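Local coordinates for uncharacterized tRNA/rRNA methyltransferase HI_0380 (Haemophilus influenzae, PDB 3ILK), which probably transfers a methyl group from S-adenosyl-L-methionine to RNA, as a dimeric member of the TrmH family of SPOUT methyltransferases, at residues R9-E14 against D69-D74; R26-M31 against L151-L156. All coordinates share one frame; numbering follows the deposited sequence.

The two contacts lie on the two layers of helices that sandwich the parallel sheet of this SPOUT domain, a fold that in this family is typically trefoil-knotted and dimeric. Their centres are about 17 Å apart. Interaction 1 closes a short helix end over one face of strand 8-13; interaction 2 pairs helix 18-31, which follows that strand in the chain, with helix 145-169 at the subunit interface. They meet through the strand itself, where Ile10 CG1 lies 3.9 Å from Met28 CE. Neither forms the S-adenosyl-L-methionine site inferred by similarity: the side chain of Val11 is about 8 Å from that of Gly114, and that of Tyr154 about 10 Å from Ile134.

Interaction 1: residues R9-E14 against D69-D74; sequences RIVLIE and DEAVDD
Arg9 reaches from strand 8-13 to the end of the short helix 68-71 and there grips two main-chain carbonyls with a single nitrogen. Its chain leaves the strand with CG anti to the backbone N (chi1 -178°), runs on extended and then bends at chi3, which turns the guanidinium toward the residues where the helix gives way to loop. NH1 donates to Ala71 O at 3.0 Å in a nearly straight bond. That oxygen sits in the guanidinium plane, yet the nitrogen stands well above the plane of the carbonyl, away from its lone pairs. The second bond, from NH1 to Asp73 O at 2.9 Å, has the opposite character: the donor lies in the carbonyl plane on a lone pair, but the oxygen is tilted from the guanidinium and the N-H points less directly, at 141°. NH2 continues the grip through a water, which accepts from Arg9 NH2 and donates to Asp73 OD1 at 2.7 Å. Two residues along the strand, Val11 directs CG1 against Ala71 CB at 3.6 Å, while CG2 lies 3.7 Å from Ala71 O. Val39 of strand 35-39 touches both Val11 and Ala71, extending this apolar patch. The contact thus illustrates how a buried arginine can close a helix end: NH1 meets one carbonyl in the helix and one in the loop after it, and their partial negative charges would be expected to stabilise the cation. Like-charged Arg63, close to NH2, probably makes these carbonyl and water partners more important.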
# COMPACT_ATOMS: atom_id res chain seq x y z
N ARG A 9 -21.71 0.58 -12.74
CA ARG A 9 -22.31 1.91 -12.81
C ARG A 9 -22.16 2.58 -11.46
O ARG A 9 -22.64 2.05 -10.45
CB ARG A 9 -23.80 1.81 -13.21
CG ARG A 9 -24.53 3.19 -13.35
CD ARG A 9 -25.98 3.03 -13.77
NE ARG A 9 -26.13 2.20 -14.98
CZ ARG A 9 -27.24 1.56 -15.36
NH1 ARG A 9 -28.38 1.61 -14.66
NH2 ARG A 9 -27.18 0.81 -16.46
N ILE A 10 -21.58 3.77 -11.45
CA ILE A 10 -21.49 4.60 -10.27
C ILE A 10 -22.70 5.56 -10.27
O ILE A 10 -22.88 6.32 -11.20
CB ILE A 10 -20.14 5.39 -10.26
CG1 ILE A 10 -18.93 4.44 -10.19
CG2 ILE A 10 -20.07 6.46 -9.12
CD1 ILE A 10 -18.80 3.66 -8.90
N VAL A 11 -23.53 5.48 -9.23
CA VAL A 11 -24.71 6.35 -9.19
C VAL A 11 -24.56 7.39 -8.09
O VAL A 11 -24.30 7.06 -6.96
CB VAL A 11 -26.01 5.53 -8.91
CG1 VAL A 11 -27.25 6.51 -8.89
CG2 VAL A 11 -26.14 4.30 -9.94
N LEU A 12 -24.76 8.66 -8.42
CA LEU A 12 -24.71 9.71 -7.43
C LEU A 12 -26.12 10.33 -7.21
O LEU A 12 -26.70 11.02 -8.12
CB LEU A 12 -23.74 10.81 -7.88
CG LEU A 12 -22.35 10.44 -8.42
CD1 LEU A 12 -21.52 11.74 -8.74
CD2 LEU A 12 -21.56 9.53 -7.47
N ILE A 13 -26.64 10.09 -6.00
CA ILE A 13 -27.96 10.61 -5.60
C ILE A 13 -27.94 12.07 -5.22
O ILE A 13 -27.35 12.45 -4.21
CB ILE A 13 -28.54 9.87 -4.41
CG1 ILE A 13 -28.46 8.32 -4.61
CG2 ILE A 13 -29.99 10.27 -4.16
CD1 ILE A 13 -29.18 7.80 -5.87
N GLU A 14 -28.67 12.87 -5.99
CA GLU A 14 -28.87 14.31 -5.71
C GLU A 14 -27.61 14.97 -5.31
O GLU A 14 -27.46 15.31 -4.16
CB GLU A 14 -29.93 14.53 -4.63
CG GLU A 14 -31.24 13.88 -4.98
CD GLU A 14 -32.29 14.05 -3.90
OE1 GLU A 14 -32.20 15.00 -3.08
OE2 GLU A 14 -33.25 13.29 -3.91
N ASP A 69 -34.94 3.83 -9.15
CA ASP A 69 -35.29 2.70 -10.02
C ASP A 69 -34.69 2.81 -11.42
O ASP A 69 -34.09 1.85 -11.92
CB ASP A 69 -36.83 2.53 -10.09
CG ASP A 69 -37.37 1.86 -8.85
OD1 ASP A 69 -36.58 1.62 -7.92
OD2 ASP A 69 -38.58 1.58 -8.78
N GLU A 70 -34.80 3.97 -12.05
CA GLU A 70 -34.16 4.16 -13.35
C GLU A 70 -32.63 4.09 -13.19
O GLU A 70 -31.94 3.40 -13.99
CB GLU A 70 -34.60 5.46 -14.02
CG GLU A 70 -36.01 5.38 -14.52
CD GLU A 70 -36.64 6.75 -14.72
OE1 GLU A 70 -37.14 6.99 -15.83
OE2 GLU A 70 -36.65 7.57 -13.77
N ALA A 71 -32.11 4.71 -12.11
CA ALA A 71 -30.66 4.78 -11.90
C ALA A 71 -30.02 3.39 -11.83
O ALA A 71 -28.89 3.24 -12.19
CB ALA A 71 -30.29 5.61 -10.68
N VAL A 72 -30.77 2.39 -11.37
CA VAL A 72 -30.23 1.03 -11.24
C VAL A 72 -30.83 0.04 -12.21
O VAL A 72 -30.60 -1.18 -12.08
CB VAL A 72 -30.42 0.47 -9.81
CG1 VAL A 72 -29.67 1.31 -8.75
CG2 VAL A 72 -31.92 0.29 -9.48
N ASP A 73 -31.60 0.55 -13.17
CA ASP A 73 -32.13 -0.23 -14.31
C ASP A 73 -31.05 -1.20 -14.84
O ASP A 73 -29.92 -0.80 -15.14
CB ASP A 73 -32.52 0.77 -15.43
CG ASP A 73 -33.04 0.10 -16.73
OD1 ASP A 73 -32.32 0.14 -17.76
OD2 ASP A 73 -34.17 -0.42 -16.72
N ASP A 74 -31.39 -2.48 -14.94
CA ASP A 74 -30.50 -3.40 -15.59
C ASP A 74 -29.23 -3.73 -14.81
O ASP A 74 -28.29 -4.30 -15.38
CB ASP A 74 -30.11 -2.90 -16.99
CG ASP A 74 -30.06 -4.03 -18.03
OD1 ASP A 74 -29.05 -4.15 -18.76
OD2 ASP A 74 -31.04 -4.79 -18.09
O HOH W 1 -29.74 0.50 -18.36

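Interaction 2: residues R26-M31 against L151-L156; sequences RAMKTM and LVSYEL. With SO4 (sulfate ion), chain I.
Met31, a selenomethionine, holds CG anti to its carbonyl carbon (chi1 -64°) and bends at chi2 and chi3, folding its chain along the backbone of Ser153 and Tyr154; Tyr154 has CG anti to its backbone N (chi1 161°), which leaves its CB and ring edge beside the selenium. Met31 CG packs 3.7 Å from Ser153 CB and SE 4.0 Å from Tyr154 CB. The selenium lies 5.5 Å from the ring centroid in an edge-on Met-aromatic contact. Nearby, Ser153 OG faces Met28 CA at 4.0 Å. The segments run almost parallel, at 12°, with axes 8.7 Å apart. Tyr154 also packs against Leu151 of the second subunit, placing helix 145-169 at the dimer interface. At the other end of 26-31, Arg26 NH1 binds O3 of a sulfate, probably from the crystallisation liquor, at 2.7 Å; Asn20 and Asn144 of the second subunit hold the same ion. Between the two segments the pairing rests on dispersion and close fit without hydrogen bonds, although Arg157, just beyond 151-156, donates to Met31 O. Ser153 OG is satisfied within its helix by Val149 O, whereas Tyr154 OH is hydrogen-bonded across the dimer to Glu155 of the second subunit.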
# COMPACT_ATOMS: atom_id res chain seq x y z
N ARG A 26 -13.44 12.61 -12.09
CA ARG A 26 -11.97 12.51 -11.93
C ARG A 26 -11.53 11.28 -11.08
O ARG A 26 -10.72 10.45 -11.57
CB ARG A 26 -11.42 13.86 -11.40
CG ARG A 26 -9.89 13.95 -11.29
CD ARG A 26 -9.49 15.22 -10.59
NE ARG A 26 -8.04 15.49 -10.68
CZ ARG A 26 -7.45 16.56 -10.18
NH1 ARG A 26 -8.15 17.50 -9.56
NH2 ARG A 26 -6.15 16.71 -10.30
N ALA A 27 -12.06 11.13 -9.86
CA ALA A 27 -11.74 9.95 -9.00
C ALA A 27 -11.95 8.61 -9.73
O ALA A 27 -11.05 7.76 -9.77
CB ALA A 27 -12.53 9.96 -7.65
N MSE A 28 -13.10 8.46 -10.36
CA MSE A 28 -13.38 7.31 -11.20
C MSE A 28 -12.33 7.04 -12.29
O MSE A 28 -11.89 5.86 -12.49
CB MSE A 28 -14.74 7.48 -11.90
CG MSE A 28 -15.94 7.53 -10.97
SE MSE A 28 -17.61 7.95 -11.83
CE MSE A 28 -17.78 6.63 -13.21
N LYS A 29 -12.01 8.07 -13.07
CA LYS A 29 -11.07 7.92 -14.16
C LYS A 29 -9.67 7.52 -13.68
O LYS A 29 -8.99 6.76 -14.36
CB LYS A 29 -11.01 9.17 -15.06
CG LYS A 29 -10.26 8.95 -16.40
CD LYS A 29 -10.37 10.14 -17.29
CE LYS A 29 -9.74 9.89 -18.66
NZ LYS A 29 -9.98 11.05 -19.53
N THR A 30 -9.23 8.02 -12.52
CA THR A 30 -7.91 7.66 -12.01
C THR A 30 -7.86 6.15 -11.79
O THR A 30 -6.80 5.60 -11.72
CB THR A 30 -7.53 8.36 -10.66
OG1 THR A 30 -8.45 7.97 -9.62
CG2 THR A 30 -7.54 9.85 -10.77
N MSE A 31 -9.03 5.50 -11.64
CA MSE A 31 -9.06 4.07 -11.31
C MSE A 31 -9.60 3.21 -12.43
O MSE A 31 -9.62 1.98 -12.33
CB MSE A 31 -9.82 3.79 -10.00
CG MSE A 31 -9.18 4.41 -8.79
SE MSE A 31 -7.41 3.69 -8.38
CE MSE A 31 -6.42 5.33 -8.08
N LEU A 151 -12.22 6.32 -2.87
CA LEU A 151 -11.81 5.15 -2.08
C LEU A 151 -12.45 3.90 -2.58
O LEU A 151 -11.80 2.83 -2.63
CB LEU A 151 -12.19 5.30 -0.60
CG LEU A 151 -11.44 6.23 0.33
CD1 LEU A 151 -11.67 5.77 1.75
CD2 LEU A 151 -9.95 6.21 0.03
N VAL A 152 -13.71 3.98 -2.97
CA VAL A 152 -14.41 2.70 -3.42
C VAL A 152 -13.80 2.26 -4.76
O VAL A 152 -13.56 1.06 -5.01
CB VAL A 152 -15.92 2.95 -3.59
CG1 VAL A 152 -16.62 1.76 -4.32
CG2 VAL A 152 -16.56 3.23 -2.23
N SER A 153 -13.54 3.26 -5.63
CA SER A 153 -12.93 3.03 -6.98
C SER A 153 -11.56 2.39 -6.84
O SER A 153 -11.21 1.45 -7.58
CB SER A 153 -12.74 4.36 -7.74
OG SER A 153 -13.98 5.00 -7.99
N TYR A 154 -10.77 2.91 -5.89
CA TYR A 154 -9.46 2.37 -5.63
C TYR A 154 -9.58 0.85 -5.19
O TYR A 154 -8.88 0.04 -5.68
CB TYR A 154 -8.74 3.21 -4.59
CG TYR A 154 -7.58 2.50 -3.91
CD1 TYR A 154 -6.32 2.39 -4.53
CD2 TYR A 154 -7.74 1.94 -2.67
CE1 TYR A 154 -5.27 1.73 -3.90
CE2 TYR A 154 -6.68 1.27 -2.04
CZ TYR A 154 -5.45 1.18 -2.66
OH TYR A 154 -4.39 0.55 -2.05
N GLU A 155 -10.47 0.51 -4.27
CA GLU A 155 -10.60 -0.88 -3.82
C GLU A 155 -11.11 -1.72 -4.97
O GLU A 155 -10.68 -2.85 -5.14
CB GLU A 155 -11.55 -1.00 -2.61
CG GLU A 155 -10.97 -0.65 -1.23
CD GLU A 155 -9.83 -1.56 -0.74
OE1 GLU A 155 -9.57 -1.56 0.47
OE2 GLU A 155 -9.21 -2.30 -1.53
N LEU A 156 -11.98 -1.15 -5.80
CA LEU A 156 -12.38 -1.83 -7.03
C LEU A 156 -11.21 -2.15 -7.97
O LEU A 156 -11.02 -3.32 -8.41
CB LEU A 156 -13.50 -1.11 -7.75
CG LEU A 156 -14.87 -1.05 -7.05
CD1 LEU A 156 -15.68 -0.01 -7.80
CD2 LEU A 156 -15.60 -2.45 -7.00
S SO4 I . -6.07 20.30 -8.46
O1 SO4 I . -5.66 20.18 -9.85
O2 SO4 I . -7.17 21.27 -8.36
O3 SO4 I . -6.55 19.02 -7.97
O4 SO4 I . -4.98 20.75 -7.62